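Local coordinates for protein CELL division inhibitor (Pyrococcus furiosus, PDB 1G3Q) that binds ADP and magnesium and probably hydrolyses ATP as the MinD ATPase, a P-loop protein of the cell division inhibitor system, at residues 137-142 with 163-168; 24-29 with 212-217; 35-40 with 82-87; 171-176 with 194-199; 47-52 with 205-210. All blocks are in the same frame, centred on the assembly; numbering follows the deposited sequence.

Contact 1 of 5, residues 137-142 with 163-168; sequences ALLVTN and LAILGF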
# COMPACT_ATOMS: atom_id res chain seq x y z
N ALA A 137 1.05 7.45 7.29
CA ALA A 137 1.43 7.38 5.89
C ALA A 137 2.83 6.83 5.69
O ALA A 137 3.78 7.22 6.38
CB ALA A 137 1.33 8.77 5.25
N LEU A 138 2.95 5.89 4.76
CA LEU A 138 4.24 5.30 4.43
C LEU A 138 4.52 5.74 3.01
O LEU A 138 3.86 5.30 2.07
CB LEU A 138 4.17 3.77 4.50
CG LEU A 138 5.47 3.04 4.12
CD1 LEU A 138 6.58 3.42 5.09
CD2 LEU A 138 5.25 1.53 4.15
N LEU A 139 5.49 6.63 2.85
CA LEU A 139 5.84 7.15 1.53
C LEU A 139 6.62 6.12 0.72
O LEU A 139 7.57 5.52 1.22
CB LEU A 139 6.66 8.44 1.66
CG LEU A 139 6.17 9.49 2.66
CD1 LEU A 139 7.05 10.74 2.54
CD2 LEU A 139 4.72 9.84 2.40
N VAL A 140 6.22 5.93 -0.53
CA VAL A 140 6.90 5.00 -1.41
C VAL A 140 7.47 5.81 -2.58
O VAL A 140 6.74 6.56 -3.23
CB VAL A 140 5.94 3.93 -1.97
CG1 VAL A 140 6.68 3.02 -2.93
CG2 VAL A 140 5.35 3.11 -0.82
N THR A 141 8.76 5.66 -2.83
CA THR A 141 9.41 6.40 -3.89
C THR A 141 10.54 5.60 -4.54
O THR A 141 11.00 4.60 -3.99
CB THR A 141 10.01 7.71 -3.36
OG1 THR A 141 10.58 8.46 -4.44
CG2 THR A 141 11.10 7.41 -2.33
N ASN A 142 10.97 6.06 -5.71
CA ASN A 142 12.07 5.43 -6.41
C ASN A 142 13.26 6.38 -6.28
O ASN A 142 13.10 7.52 -5.86
CB ASN A 142 11.71 5.20 -7.88
CG ASN A 142 10.53 4.26 -8.05
OD1 ASN A 142 10.36 3.32 -7.27
ND2 ASN A 142 9.73 4.49 -9.08
N LEU A 163 -2.09 13.46 9.23
CA LEU A 163 -1.53 12.11 9.26
C LEU A 163 -0.10 12.05 9.79
O LEU A 163 0.71 12.93 9.53
CB LEU A 163 -1.55 11.48 7.86
CG LEU A 163 -2.88 11.11 7.22
CD1 LEU A 163 -3.60 12.36 6.74
CD2 LEU A 163 -2.62 10.16 6.04
N ALA A 164 0.19 10.99 10.54
CA ALA A 164 1.52 10.77 11.09
C ALA A 164 2.35 10.14 9.98
O ALA A 164 2.02 9.06 9.48
CB ALA A 164 1.45 9.83 12.29
N ILE A 165 3.43 10.82 9.58
CA ILE A 165 4.29 10.31 8.52
C ILE A 165 5.34 9.40 9.12
O ILE A 165 6.30 9.85 9.76
CB ILE A 165 4.98 11.46 7.77
CG1 ILE A 165 3.97 12.57 7.45
CG2 ILE A 165 5.61 10.92 6.49
CD1 ILE A 165 2.75 12.11 6.65
N LEU A 166 5.16 8.10 8.92
CA LEU A 166 6.08 7.09 9.45
C LEU A 166 7.48 7.19 8.86
O LEU A 166 8.47 6.97 9.56
CB LEU A 166 5.52 5.69 9.15
CG LEU A 166 4.16 5.34 9.74
CD1 LEU A 166 3.73 3.96 9.25
CD2 LEU A 166 4.23 5.38 11.25
N GLY A 167 7.55 7.53 7.58
CA GLY A 167 8.82 7.64 6.91
C GLY A 167 8.64 7.20 5.47
O GLY A 167 7.52 7.21 4.96
N PHE A 168 9.72 6.80 4.80
CA PHE A 168 9.61 6.38 3.42
C PHE A 168 10.37 5.11 3.08
O PHE A 168 11.26 4.68 3.81
CB PHE A 168 10.05 7.52 2.48
CG PHE A 168 11.54 7.69 2.37
CD1 PHE A 168 12.22 7.24 1.24
CD2 PHE A 168 12.27 8.31 3.38
CE1 PHE A 168 13.60 7.42 1.11
CE2 PHE A 168 13.65 8.50 3.26
CZ PHE A 168 14.31 8.05 2.12
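A137 uses both its backbone N and its O to hold strand 164-173, its neighbour in a beta-alpha-beta unit connected through helix 145-160. A137 N donates to A164 O (2.9 Å), and A137 O accepts from L166 N (3.0 Å). The strands run parallel, but the register then slips: A137 faces I165 while L139 faces F168, consistent with a bulge around L166-G167. At G167 the backbone angles would jam a CB against the preceding carbonyl O. L139 N donates to G167 O at 3.0 Å. L139 and T141 are also backbone hydrogen-bonded to V169, with an accessory CA-H...O contact from F168 to L139 O. L138 and V140 pair on the other side with strand 3-8, V140 O also meeting S9 OG.

A137 CB meets I165 CD1 at 3.9 Å, and L139 CG lies against I165 CG2. T141 has OG1 anti to its backbone N (chi1 -177°), and OG1 donates to N142 O on a lone pair. An alanine at T141 would probably leave N142 O without this donor and open a gap beside the F168 ring. That ring is met obliquely by T141 CG2, 3.7 Å from F168 CD1.

Contact 2 of 5, residues 24-29 with 212-217; sequences SVALGD and PAVKYK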
# COMPACT_ATOMS: atom_id res chain seq x y z
N SER A 24 1.74 -6.55 3.88
CA SER A 24 0.58 -7.24 4.45
C SER A 24 0.93 -8.67 4.84
O SER A 24 0.64 -9.12 5.96
CB SER A 24 -0.58 -7.27 3.46
OG SER A 24 -1.14 -5.99 3.26
N VAL A 25 1.53 -9.40 3.90
CA VAL A 25 1.90 -10.79 4.14
C VAL A 25 2.98 -10.91 5.21
O VAL A 25 2.92 -11.80 6.06
CB VAL A 25 2.37 -11.47 2.83
CG1 VAL A 25 2.75 -12.92 3.10
CG2 VAL A 25 1.26 -11.42 1.78
N ALA A 26 3.96 -10.01 5.18
CA ALA A 26 5.03 -10.03 6.17
C ALA A 26 4.45 -9.83 7.57
O ALA A 26 4.77 -10.57 8.50
CB ALA A 26 6.06 -8.94 5.86
N LEU A 27 3.59 -8.83 7.72
CA LEU A 27 2.97 -8.56 9.02
C LEU A 27 2.05 -9.71 9.43
O LEU A 27 2.01 -10.09 10.61
CB LEU A 27 2.17 -7.25 8.97
CG LEU A 27 2.98 -5.94 8.91
CD1 LEU A 27 2.04 -4.78 8.62
CD2 LEU A 27 3.72 -5.73 10.23
N GLY A 28 1.31 -10.25 8.47
CA GLY A 28 0.42 -11.35 8.77
C GLY A 28 1.22 -12.55 9.26
O GLY A 28 0.78 -13.28 10.15
N ASP A 29 2.40 -12.73 8.69
CA ASP A 29 3.26 -13.85 9.06
C ASP A 29 3.83 -13.66 10.46
O ASP A 29 4.28 -14.62 11.08
CB ASP A 29 4.38 -14.00 8.03
CG ASP A 29 5.09 -15.33 8.13
OD1 ASP A 29 4.41 -16.36 8.34
OD2 ASP A 29 6.33 -15.36 8.00
N PRO A 212 2.94 -12.66 -3.18
CA PRO A 212 4.03 -11.72 -2.88
C PRO A 212 5.36 -12.41 -2.64
O PRO A 212 5.44 -13.42 -1.94
CB PRO A 212 3.51 -10.99 -1.64
CG PRO A 212 2.02 -10.94 -1.90
CD PRO A 212 1.75 -12.36 -2.38
N ALA A 213 6.41 -11.84 -3.23
CA ALA A 213 7.76 -12.40 -3.11
C ALA A 213 8.17 -12.71 -1.68
O ALA A 213 8.90 -13.67 -1.44
CB ALA A 213 8.76 -11.45 -3.74
N VAL A 214 7.70 -11.91 -0.72
CA VAL A 214 8.08 -12.14 0.67
C VAL A 214 7.79 -13.59 1.07
O VAL A 214 8.51 -14.16 1.88
CB VAL A 214 7.36 -11.15 1.63
CG1 VAL A 214 5.87 -11.43 1.67
CG2 VAL A 214 7.97 -11.25 3.03
N LYS A 215 6.74 -14.18 0.49
CA LYS A 215 6.41 -15.56 0.80
C LYS A 215 6.79 -16.53 -0.33
O LYS A 215 7.30 -17.61 -0.07
CB LYS A 215 4.92 -15.71 1.12
CG LYS A 215 4.59 -17.08 1.73
CD LYS A 215 3.12 -17.20 2.11
CE LYS A 215 2.84 -18.56 2.72
NZ LYS A 215 1.40 -18.75 3.02
N TYR A 216 6.53 -16.12 -1.57
CA TYR A 216 6.81 -16.97 -2.73
C TYR A 216 8.30 -17.32 -2.83
O TYR A 216 8.65 -18.48 -3.03
CB TYR A 216 6.33 -16.26 -4.00
CG TYR A 216 6.30 -17.13 -5.25
CD1 TYR A 216 5.75 -18.41 -5.23
CD2 TYR A 216 6.79 -16.64 -6.47
CE1 TYR A 216 5.68 -19.18 -6.41
CE2 TYR A 216 6.73 -17.41 -7.63
CZ TYR A 216 6.17 -18.67 -7.60
OH TYR A 216 6.14 -19.43 -8.75
N LYS A 217 9.18 -16.33 -2.70
CA LYS A 217 10.62 -16.56 -2.76
C LYS A 217 11.24 -15.91 -1.52
O LYS A 217 11.87 -14.85 -1.60
CB LYS A 217 11.19 -15.97 -4.06
CG LYS A 217 10.51 -16.55 -5.30
CD LYS A 217 11.13 -16.07 -6.61
CE LYS A 217 12.55 -16.57 -6.78
NZ LYS A 217 13.06 -16.32 -8.15
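V25 overlaps V214, whose CG1 lies 3.7 Å from V25 CB and equally close to V25 CG1. One methyl of V25, CG1, is anti to the backbone N (chi1 -180°) and also reaches K215 CB at 4.1 Å. The other, CG2, meets P212 CG at 3.8 Å, the valine and the proline ring crossing at about a right angle. An alanine in place of V25 would probably open a gap against P212, K215 and part of V214, with only CB still meeting V214 CG1. A26 CB adds a looser touch on V214 CG2, 4.1 Å away.

The contact is apolar throughout, with no hydrogen bond between the segments. P212 takes the N-cap position of the short helix 213-216, and its O accepts from both K215 N and Y216 N. Helix 221-235 borders both partners, touching A26 through A230 and V214 through V227. P212 also rests on A21 and N22 of helix 16-29, while S24 packs against A36 of strand 34-38.

Contact 3 of 5, residues 35-40 with 82-87; sequences LAVDGD and YVLPGA
A36 N donates to Y82 O at 2.8 Å and almost straight (175°), the first of three backbone bonds that join strands 34-38 and 81-84 in the largely parallel sheet of this P-loop NTPase fold. L84 N donates to A36 O at 2.9 Å, and D38 N closes the series on L84 O at 3.1 Å.

Beyond these bonds, D38 has two tasks. Its OD1 accepts from D40 N (3.0 Å), an Asx turn that shapes the chain just before D40, a residue seen to bind magnesium in a structure of this protein, though not in this model. Its OD2 accepts a hydrogen bond from a water, modelled rather close, that in turn accepts from G86 N, bridging the end of strand 34-38 to the turn after strand 81-84.

Outward from the bonds, V37 and L84 lie side by side and point the same way, V37 CG1 4.0 Å from L84 CD2. L59 of helix 59-63 touches both. On their side of the sheet L35 CD1 reaches Y82 CB at 4.0 Å. The other face carries A36 and V83, where V83, with CG2 anti to its backbone N, sets that methyl 3.4 Å from A36 O.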
# COMPACT_ATOMS: atom_id res chain seq x y z
N LEU A 35 -5.64 -6.08 7.01
CA LEU A 35 -6.65 -5.86 5.98
C LEU A 35 -5.96 -5.03 4.90
O LEU A 35 -5.57 -3.89 5.15
CB LEU A 35 -7.87 -5.09 6.49
CG LEU A 35 -8.86 -4.77 5.35
CD1 LEU A 35 -9.44 -6.08 4.80
CD2 LEU A 35 -9.97 -3.86 5.84
N ALA A 36 -5.79 -5.62 3.72
CA ALA A 36 -5.16 -4.91 2.61
C ALA A 36 -6.31 -4.29 1.82
O ALA A 36 -7.18 -5.00 1.31
CB ALA A 36 -4.38 -5.89 1.74
N VAL A 37 -6.31 -2.96 1.73
CA VAL A 37 -7.38 -2.25 1.04
C VAL A 37 -6.93 -1.69 -0.31
O VAL A 37 -5.92 -1.00 -0.40
CB VAL A 37 -7.90 -1.08 1.91
CG1 VAL A 37 -9.00 -0.33 1.19
CG2 VAL A 37 -8.41 -1.61 3.25
N ASP A 38 -7.70 -1.99 -1.36
CA ASP A 38 -7.36 -1.47 -2.68
C ASP A 38 -8.07 -0.14 -2.89
O ASP A 38 -9.21 -0.10 -3.37
CB ASP A 38 -7.79 -2.44 -3.78
CG ASP A 38 -7.19 -2.07 -5.13
OD1 ASP A 38 -6.75 -0.91 -5.28
OD2 ASP A 38 -7.16 -2.93 -6.04
N GLY A 39 -7.39 0.94 -2.53
CA GLY A 39 -7.98 2.26 -2.70
C GLY A 39 -7.66 2.88 -4.05
O GLY A 39 -7.93 4.06 -4.28
N ASP A 40 -7.07 2.09 -4.95
CA ASP A 40 -6.74 2.59 -6.28
C ASP A 40 -7.95 2.28 -7.16
O ASP A 40 -7.94 1.33 -7.96
CB ASP A 40 -5.49 1.90 -6.83
CG ASP A 40 -4.77 2.76 -7.85
OD1 ASP A 40 -5.47 3.48 -8.59
OD2 ASP A 40 -3.52 2.70 -7.92
N TYR A 82 -6.37 -10.37 5.11
CA TYR A 82 -7.66 -10.28 4.45
C TYR A 82 -7.57 -9.15 3.44
O TYR A 82 -6.68 -8.30 3.51
CB TYR A 82 -8.75 -10.01 5.48
CG TYR A 82 -8.79 -11.08 6.55
CD1 TYR A 82 -7.88 -11.07 7.60
CD2 TYR A 82 -9.70 -12.13 6.47
CE1 TYR A 82 -7.86 -12.09 8.55
CE2 TYR A 82 -9.69 -13.16 7.41
CZ TYR A 82 -8.77 -13.13 8.44
OH TYR A 82 -8.75 -14.15 9.36
N VAL A 83 -8.49 -9.14 2.48
CA VAL A 83 -8.47 -8.10 1.47
C VAL A 83 -9.84 -7.49 1.20
O VAL A 83 -10.87 -8.17 1.29
CB VAL A 83 -7.86 -8.64 0.14
CG1 VAL A 83 -8.70 -9.79 -0.38
CG2 VAL A 83 -7.75 -7.53 -0.91
N LEU A 84 -9.83 -6.19 0.92
CA LEU A 84 -11.02 -5.41 0.57
C LEU A 84 -10.64 -5.04 -0.86
O LEU A 84 -9.98 -4.04 -1.10
CB LEU A 84 -11.12 -4.16 1.46
CG LEU A 84 -12.22 -3.14 1.14
CD1 LEU A 84 -13.52 -3.85 0.90
CD2 LEU A 84 -12.35 -2.15 2.30
N PRO A 85 -11.03 -5.89 -1.82
CA PRO A 85 -10.75 -5.72 -3.25
C PRO A 85 -11.49 -4.63 -4.00
O PRO A 85 -12.55 -4.18 -3.59
CB PRO A 85 -11.07 -7.10 -3.81
CG PRO A 85 -12.31 -7.46 -3.03
CD PRO A 85 -11.95 -7.03 -1.60
N GLY A 86 -10.91 -4.21 -5.12
CA GLY A 86 -11.53 -3.20 -5.95
C GLY A 86 -11.99 -3.86 -7.24
O GLY A 86 -11.42 -4.87 -7.66
N ALA A 87 -13.03 -3.31 -7.86
CA ALA A 87 -13.54 -3.86 -9.11
C ALA A 87 -12.67 -3.30 -10.22
O ALA A 87 -12.05 -2.25 -10.05
CB ALA A 87 -15.00 -3.45 -9.32
O HOH W 1 -8.21 -5.25 -5.99

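Contact 4 of 5, residues 171-176 with 194-199; sequences NRYGRS and LAVIPE. With ADP (adenosine-5'-diphosphate), chain C.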
# COMPACT_ATOMS: atom_id res chain seq x y z
N ASN A 171 12.21 2.21 -2.96
CA ASN A 171 12.01 1.01 -3.76
C ASN A 171 12.73 1.02 -5.11
O ASN A 171 13.06 2.07 -5.65
CB ASN A 171 10.51 0.78 -3.95
CG ASN A 171 10.20 -0.53 -4.64
OD1 ASN A 171 10.82 -1.56 -4.34
ND2 ASN A 171 9.23 -0.52 -5.54
N ARG A 172 12.96 -0.19 -5.63
CA ARG A 172 13.61 -0.38 -6.91
C ARG A 172 15.03 0.18 -6.95
O ARG A 172 15.48 0.70 -7.97
CB ARG A 172 12.75 0.24 -8.01
CG ARG A 172 11.27 -0.05 -7.82
CD ARG A 172 10.48 0.04 -9.10
NE ARG A 172 10.88 -0.98 -10.07
CZ ARG A 172 10.23 -1.21 -11.20
NH1 ARG A 172 9.15 -0.51 -11.50
NH2 ARG A 172 10.67 -2.15 -12.04
N TYR A 173 15.74 0.07 -5.83
CA TYR A 173 17.10 0.57 -5.76
C TYR A 173 18.06 -0.40 -6.42
O TYR A 173 18.03 -1.60 -6.15
CB TYR A 173 17.52 0.79 -4.30
CG TYR A 173 18.92 1.36 -4.17
CD1 TYR A 173 19.21 2.65 -4.60
CD2 TYR A 173 19.96 0.59 -3.66
CE1 TYR A 173 20.50 3.17 -4.53
CE2 TYR A 173 21.26 1.09 -3.58
CZ TYR A 173 21.52 2.38 -4.02
OH TYR A 173 22.80 2.89 -3.94
N GLY A 174 18.92 0.12 -7.30
CA GLY A 174 19.87 -0.73 -7.99
C GLY A 174 19.45 -0.99 -9.42
O GLY A 174 20.12 -1.69 -10.17
N ARG A 175 18.31 -0.41 -9.79
CA ARG A 175 17.77 -0.56 -11.13
C ARG A 175 18.63 0.17 -12.15
O ARG A 175 18.69 -0.22 -13.32
CB ARG A 175 16.34 -0.02 -11.17
CG ARG A 175 15.58 -0.31 -12.46
CD ARG A 175 14.21 0.34 -12.43
NE ARG A 175 13.36 -0.11 -13.53
CZ ARG A 175 12.15 0.38 -13.79
NH1 ARG A 175 11.44 -0.10 -14.81
NH2 ARG A 175 11.65 1.35 -13.04
N SER A 176 19.30 1.24 -11.71
CA SER A 176 20.16 2.03 -12.58
C SER A 176 21.35 2.62 -11.84
O SER A 176 21.27 2.92 -10.65
CB SER A 176 19.35 3.17 -13.21
OG SER A 176 20.18 4.02 -13.97
N LEU A 194 12.82 4.09 6.16
CA LEU A 194 12.43 2.88 6.86
C LEU A 194 12.92 1.59 6.22
O LEU A 194 13.07 0.57 6.89
CB LEU A 194 10.91 2.83 7.01
CG LEU A 194 10.30 4.04 7.72
CD1 LEU A 194 8.82 3.82 7.91
CD2 LEU A 194 10.98 4.24 9.08
N ALA A 195 13.18 1.63 4.91
CA ALA A 195 13.65 0.44 4.23
C ALA A 195 14.04 0.70 2.79
O ALA A 195 13.46 1.56 2.11
CB ALA A 195 12.58 -0.65 4.28
N VAL A 196 15.03 -0.05 2.33
CA VAL A 196 15.48 0.03 0.96
C VAL A 196 15.08 -1.30 0.34
O VAL A 196 15.54 -2.36 0.78
CB VAL A 196 17.02 0.18 0.86
CG1 VAL A 196 17.45 0.22 -0.59
CG2 VAL A 196 17.47 1.45 1.58
N ILE A 197 14.20 -1.25 -0.65
CA ILE A 197 13.76 -2.46 -1.33
C ILE A 197 14.52 -2.46 -2.65
O ILE A 197 14.32 -1.60 -3.50
CB ILE A 197 12.24 -2.45 -1.62
CG1 ILE A 197 11.45 -2.18 -0.34
CG2 ILE A 197 11.82 -3.79 -2.22
CD1 ILE A 197 11.63 -3.24 0.75
N PRO A 198 15.42 -3.44 -2.84
CA PRO A 198 16.19 -3.49 -4.08
C PRO A 198 15.39 -3.89 -5.30
O PRO A 198 14.32 -4.50 -5.19
CB PRO A 198 17.27 -4.51 -3.75
CG PRO A 198 16.53 -5.49 -2.88
CD PRO A 198 15.76 -4.57 -1.95
N GLU A 199 15.89 -3.51 -6.47
CA GLU A 199 15.26 -3.89 -7.73
C GLU A 199 15.53 -5.39 -7.70
O GLU A 199 16.69 -5.81 -7.57
CB GLU A 199 15.99 -3.24 -8.91
CG GLU A 199 15.41 -3.54 -10.29
CD GLU A 199 13.97 -3.09 -10.44
OE1 GLU A 199 13.56 -2.16 -9.71
OE2 GLU A 199 13.25 -3.65 -11.28
PB ADP C . 2.27 1.09 -8.31
O1B ADP C . 1.69 1.65 -9.52
O2B ADP C . 3.03 2.13 -7.60
O3B ADP C . 1.23 0.34 -7.26
PA ADP C . 3.36 -1.51 -8.56
O1A ADP C . 2.33 -2.20 -9.26
O2A ADP C . 3.45 -1.86 -7.17
O3A ADP C . 3.29 0.00 -8.71
O5' ADP C . 4.65 -1.90 -9.23
C5' ADP C . 4.92 -1.69 -10.66
C4' ADP C . 5.63 -2.85 -11.27
O4' ADP C . 7.02 -2.90 -10.86
C3' ADP C . 5.08 -4.19 -10.88
O3' ADP C . 4.96 -5.03 -12.03
C2' ADP C . 6.06 -4.80 -9.92
O2' ADP C . 6.17 -6.22 -9.96
C1' ADP C . 7.35 -4.18 -10.25
N9 ADP C . 8.18 -3.83 -9.06
C8 ADP C . 7.93 -3.04 -7.93
N7 ADP C . 8.91 -2.96 -7.07
C5 ADP C . 9.89 -3.74 -7.64
C6 ADP C . 11.20 -4.08 -7.22
N6 ADP C . 11.68 -3.60 -6.07
N1 ADP C . 11.97 -4.91 -8.04
C2 ADP C . 11.46 -5.39 -9.21
N3 ADP C . 10.22 -5.12 -9.68
C4 ADP C . 9.48 -4.29 -8.86
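R172 lies alongside E199, and its side chain meets the carboxylate from the first carbon on: CB is 3.1 Å from E199 OE1. CG follows at 3.6 Å from the same oxygen, near ADP N7 as well, and CD stays beside it. The chain then bends at chi3 (65°), and NE donates to E199 OE1 at 3.0 Å. At the tip NH2 donates to E199 OE2 at 3.1 Å, a side-on salt bridge to both syn lone pairs with the two planes nearly coplanar. ADP O4' lies over one guanidinium face, nearest NH1, with ADP C4 toward the rim; R175 NH2 covers the opposite face.

These residues close a beta-alpha-beta unit in which strands 164-173 and 193-198 run parallel, connected through helix 182-189. Y173 N donates to I197 O, and E199 N to Y173 O (2.9 Å).

N171 reads the Hoogsteen edge of adenine: OD1 accepts from ADP N6 at 2.8 Å and ND2 donates to N7 at 2.9 Å. P198 O accepts from the same N6 at 2.9 Å.

Contact 5 of 5, residues 47-52 with 205-210; sequences SLVLGV and EGTLEG. With ADP (adenosine-5'-diphosphate), chain C.
V49 and G210 bring two helix ends together with no direct hydrogen bond between them, although V49 O and G210 O, both acceptors, are 3.4 Å apart. Each helix closes in a Schellman motif whose C-prime residue is a glycine of positive phi. In the first, V52 N reaches back to S47 O and G51 N to L48 O (3.0 Å). In the second, I211 N reaches G206 O. G51 and G210 both have backbone angles at which a CB would be jammed against the preceding carbonyl O, and a CB on G51 would also come tight against G210 O. The two ends therefore meet backbone to backbone, with L48 O 3.7 Å from G210 CA.

A water joins them where the protein itself does not: it donates to V49 O at 2.7 Å and, weakly, to G206 O. Beside it the side chains of V49 and T207 touch, CG2 to CG2 at 4.1 Å. T207 OG1 stands anti to its carbonyl carbon (chi1 -64°) and forms a hydrogen bond with ADP O2' at 2.7 Å; it is also bonded to I203 O. V49 rests on T17 and A21, and T207 on T18, so both border the helix that follows the P-loop.

The T207 hydroxyl thus couples helix 201-209 to the bound nucleotide, while a water, weakly held on the G206 side, spans the gap.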
# COMPACT_ATOMS: atom_id res chain seq x y z
N SER A 47 -6.06 -6.99 -5.11
CA SER A 47 -6.67 -8.31 -4.93
C SER A 47 -5.99 -9.37 -5.80
O SER A 47 -5.71 -10.48 -5.34
CB SER A 47 -8.16 -8.25 -5.26
OG SER A 47 -8.84 -9.39 -4.77
N LEU A 48 -5.72 -9.03 -7.05
CA LEU A 48 -5.09 -9.96 -7.98
C LEU A 48 -3.68 -10.33 -7.50
O LEU A 48 -3.27 -11.49 -7.55
CB LEU A 48 -5.01 -9.32 -9.37
CG LEU A 48 -5.28 -10.23 -10.57
CD1 LEU A 48 -4.37 -11.45 -10.50
CD2 LEU A 48 -6.74 -10.67 -10.58
N VAL A 49 -2.95 -9.32 -7.04
CA VAL A 49 -1.59 -9.53 -6.54
C VAL A 49 -1.59 -10.40 -5.28
O VAL A 49 -0.59 -11.04 -4.96
CB VAL A 49 -0.92 -8.16 -6.28
CG1 VAL A 49 0.30 -8.31 -5.40
CG2 VAL A 49 -0.52 -7.53 -7.62
N LEU A 50 -2.72 -10.44 -4.59
CA LEU A 50 -2.83 -11.27 -3.38
C LEU A 50 -3.48 -12.62 -3.68
O LEU A 50 -3.77 -13.40 -2.77
CB LEU A 50 -3.60 -10.53 -2.29
CG LEU A 50 -2.81 -9.40 -1.61
CD1 LEU A 50 -3.71 -8.62 -0.66
CD2 LEU A 50 -1.62 -9.99 -0.87
N GLY A 51 -3.74 -12.89 -4.96
CA GLY A 51 -4.33 -14.17 -5.33
C GLY A 51 -5.83 -14.34 -5.18
O GLY A 51 -6.33 -15.45 -5.27
N VAL A 52 -6.55 -13.25 -4.94
CA VAL A 52 -8.00 -13.30 -4.82
C VAL A 52 -8.52 -12.71 -6.13
O VAL A 52 -8.67 -11.50 -6.27
CB VAL A 52 -8.49 -12.46 -3.63
CG1 VAL A 52 -10.00 -12.52 -3.52
CG2 VAL A 52 -7.84 -12.96 -2.35
N GLU A 205 8.28 -11.41 -10.18
CA GLU A 205 7.79 -12.77 -10.32
C GLU A 205 6.61 -13.00 -9.38
O GLU A 205 5.61 -13.60 -9.76
CB GLU A 205 8.90 -13.78 -10.02
CG GLU A 205 8.55 -15.19 -10.48
CD GLU A 205 9.67 -16.20 -10.25
OE1 GLU A 205 10.84 -15.78 -10.12
OE2 GLU A 205 9.37 -17.41 -10.23
N GLY A 206 6.73 -12.51 -8.15
CA GLY A 206 5.66 -12.66 -7.19
C GLY A 206 4.40 -11.96 -7.68
O GLY A 206 3.29 -12.49 -7.58
N THR A 207 4.58 -10.75 -8.20
CA THR A 207 3.47 -9.97 -8.73
C THR A 207 2.67 -10.78 -9.75
O THR A 207 1.45 -10.89 -9.65
CB THR A 207 3.96 -8.68 -9.40
OG1 THR A 207 4.59 -7.84 -8.42
CG2 THR A 207 2.80 -7.92 -10.04
N LEU A 208 3.37 -11.35 -10.72
CA LEU A 208 2.73 -12.14 -11.77
C LEU A 208 2.14 -13.45 -11.25
O LEU A 208 1.14 -13.94 -11.77
CB LEU A 208 3.74 -12.42 -12.90
CG LEU A 208 4.23 -11.18 -13.66
CD1 LEU A 208 5.26 -11.57 -14.71
CD2 LEU A 208 3.04 -10.48 -14.31
N GLU A 209 2.77 -14.00 -10.22
CA GLU A 209 2.32 -15.26 -9.63
C GLU A 209 1.07 -15.10 -8.75
O GLU A 209 0.33 -16.05 -8.55
CB GLU A 209 3.45 -15.85 -8.78
CG GLU A 209 3.14 -17.20 -8.16
CD GLU A 209 3.03 -18.29 -9.20
OE1 GLU A 209 3.66 -18.16 -10.26
OE2 GLU A 209 2.33 -19.29 -8.94
N GLY A 210 0.85 -13.90 -8.24
CA GLY A 210 -0.30 -13.71 -7.37
C GLY A 210 0.08 -14.12 -5.95
O GLY A 210 -0.78 -14.41 -5.12
PB ADP C . 2.27 1.09 -8.31
O1B ADP C . 1.69 1.65 -9.52
O2B ADP C . 3.03 2.13 -7.60
O3B ADP C . 1.23 0.34 -7.26
PA ADP C . 3.36 -1.51 -8.56
O1A ADP C . 2.33 -2.20 -9.26
O2A ADP C . 3.45 -1.86 -7.17
O3A ADP C . 3.29 0.00 -8.71
O5' ADP C . 4.65 -1.90 -9.23
C5' ADP C . 4.92 -1.69 -10.66
C4' ADP C . 5.63 -2.85 -11.27
O4' ADP C . 7.02 -2.90 -10.86
C3' ADP C . 5.08 -4.19 -10.88
O3' ADP C . 4.96 -5.03 -12.03
C2' ADP C . 6.06 -4.80 -9.92
O2' ADP C . 6.17 -6.22 -9.96
C1' ADP C . 7.35 -4.18 -10.25
N9 ADP C . 8.18 -3.83 -9.06
C8 ADP C . 7.93 -3.04 -7.93
N7 ADP C . 8.91 -2.96 -7.07
C5 ADP C . 9.89 -3.74 -7.64
C6 ADP C . 11.20 -4.08 -7.22
N6 ADP C . 11.68 -3.60 -6.07
N1 ADP C . 11.97 -4.91 -8.04
C2 ADP C . 11.46 -5.39 -9.21
N3 ADP C . 10.22 -5.12 -9.68
C4 ADP C . 9.48 -4.29 -8.86
O HOH W 2 2.03 -10.91 -5.62

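Overall arrangement
Contacts 1, 3 and 4 all lie on one largely parallel sheet, contact 3 toward one end and contacts 1 and 4 toward the other, with centres of 3 and 4 about 25 Å apart. Contacts 1 and 4 share strand 164-173 and touch. Along the chain 3, 1 and 4 follow in series. The segments of contacts 3 and 5 alternate along the chain, and contact 2 spans the rest, joining helix 16-29 to residues far along it. Contacts 2 and 5 are about 11 Å apart between centres and are linked by a K217-E205 salt bridge. Contacts 4 and 5 both touch ADP, at the base and the ribose, so late segments of the chain complete the nucleotide site begun by the P-loop.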